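Side-chain contact in type I modular polyketide synthase (PDB 6IYT), which probably transfers a malonyl-type extender unit, apparently ethylmalonyl, from coenzyme A to the acyl carrier protein in salinomycin biosynthesis: residues 264-267 and 268-272. Residues are numbered along the deposited sequence; the frame is centred on the assembly and turned at random.
Sequences ARIA and RFNGD
Arg268 lies against the carbonyl of Arg265, with Arg268 CG 4.1 Å from Arg265 O. With CG between the backbone N and the carbonyl carbon (chi1 69°), the extended side chain runs back past this oxygen. One water takes the N-H of Arg268 and donates to Ala264 O at 2.7 Å. A second accepts from Arg268 NE at 2.9 Å, in the guanidinium plane, and donates to Arg265 O. The two terminal nitrogens form salt bridges with Glu298 and Glu302 of helix 293-305. Phe269 CZ lies 3.3 Å above one guanidinium face, near the border of the group rather than over its middle.

Phe269 N donates to Ile266 O at 2.9 Å, an i to i+3 bond of the 3-10 type. The ring turns an edge to the same oxygen, with CD2 3.6 Å from Ile266 O. It also packs on Leu276 and Ala295.

Asn270 N repeats the pattern, donating to Ala267 O at 3.0 Å. Its side chain crosses that of buried Ile266. ND2 comes within 3.5 Å of Ile266 O, but at a poor angle for a bond. The amide bonds Leu276 O through ND2 and Val275 N through OD1.

Helices 259-266 and 293-305 pack together on the sheet ordered 310-312, 251-255, 286-291, 276-283. This is the ferredoxin-like small subdomain of the acyltransferase family. The 3-10 turn starts its surface link to strand 276-283, and the Asn270 amide ties the two. Waters link Ala264 O and Arg265 O to Arg268, while Ile266 O and Ala267 O take N-H groups directly. The two glutamates probably balance the Arg268 charge, which the C-terminal end of the helix may also favour.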
# COMPACT_ATOMS: atom_id res chain seq x y z
N ALA A 264 -21.58 18.68 -10.50
CA ALA A 264 -22.05 20.02 -10.89
C ALA A 264 -21.05 20.68 -11.83
O ALA A 264 -21.43 21.32 -12.82
CB ALA A 264 -22.25 20.89 -9.65
N ARG A 265 -19.78 20.44 -11.59
CA ARG A 265 -18.74 21.09 -12.35
C ARG A 265 -18.47 20.43 -13.69
O ARG A 265 -18.01 21.07 -14.59
CB ARG A 265 -17.45 21.17 -11.53
CG ARG A 265 -17.60 21.99 -10.24
CD ARG A 265 -16.40 22.87 -9.98
NE ARG A 265 -16.36 23.49 -8.63
CZ ARG A 265 -17.27 23.31 -7.65
NH1 ARG A 265 -17.12 23.95 -6.50
NH2 ARG A 265 -18.35 22.55 -7.82
N ILE A 266 -18.78 19.14 -13.83
CA ILE A 266 -18.49 18.47 -15.13
C ILE A 266 -19.67 18.50 -16.13
O ILE A 266 -19.50 18.20 -17.30
CB ILE A 266 -17.99 17.03 -14.95
CG1 ILE A 266 -19.04 16.17 -14.30
CG2 ILE A 266 -16.69 17.01 -14.15
CD1 ILE A 266 -18.69 14.69 -14.32
N ALA A 267 -20.86 18.84 -15.66
CA ALA A 267 -22.05 18.80 -16.53
C ALA A 267 -21.84 19.59 -17.82
O ALA A 267 -22.24 19.16 -18.89
CB ALA A 267 -23.25 19.34 -15.77
N ARG A 268 -21.14 20.72 -17.74
CA ARG A 268 -21.00 21.56 -18.89
C ARG A 268 -20.20 20.94 -20.00
O ARG A 268 -20.25 21.40 -21.12
CB ARG A 268 -20.43 22.92 -18.52
CG ARG A 268 -18.96 22.91 -18.09
CD ARG A 268 -18.50 24.34 -17.85
NE ARG A 268 -17.14 24.39 -17.33
CZ ARG A 268 -16.06 24.47 -18.08
NH1 ARG A 268 -16.17 24.44 -19.40
NH2 ARG A 268 -14.86 24.52 -17.51
N PHE A 269 -19.49 19.83 -19.69
CA PHE A 269 -18.68 19.15 -20.69
C PHE A 269 -19.47 18.07 -21.42
O PHE A 269 -19.01 17.56 -22.41
CB PHE A 269 -17.41 18.50 -20.04
CG PHE A 269 -16.42 19.49 -19.50
CD1 PHE A 269 -15.39 19.96 -20.30
CD2 PHE A 269 -16.44 19.86 -18.17
CE1 PHE A 269 -14.41 20.78 -19.77
CE2 PHE A 269 -15.50 20.76 -17.65
CZ PHE A 269 -14.50 21.24 -18.47
N ASN A 270 -20.63 17.69 -20.88
CA ASN A 270 -21.26 16.43 -21.22
C ASN A 270 -22.61 16.62 -21.91
O ASN A 270 -23.52 15.81 -21.73
CB ASN A 270 -21.45 15.59 -19.95
CG ASN A 270 -20.12 15.16 -19.35
OD1 ASN A 270 -19.15 15.01 -20.07
ND2 ASN A 270 -20.11 14.85 -18.03
N GLY A 271 -22.78 17.76 -22.55
CA GLY A 271 -24.06 18.11 -23.19
C GLY A 271 -24.43 17.19 -24.33
O GLY A 271 -25.62 16.90 -24.54
N ASP A 272 -23.41 16.70 -25.05
CA ASP A 272 -23.62 15.96 -26.29
C ASP A 272 -23.29 14.47 -26.13
O ASP A 272 -23.88 13.62 -26.80
CB ASP A 272 -22.73 16.56 -27.38
CG ASP A 272 -23.10 16.07 -28.76
OD1 ASP A 272 -24.27 15.63 -28.94
OD2 ASP A 272 -22.24 16.12 -29.66
O HOH W 1 -21.03 22.32 -15.31
O HOH W 2 -17.19 23.71 -14.52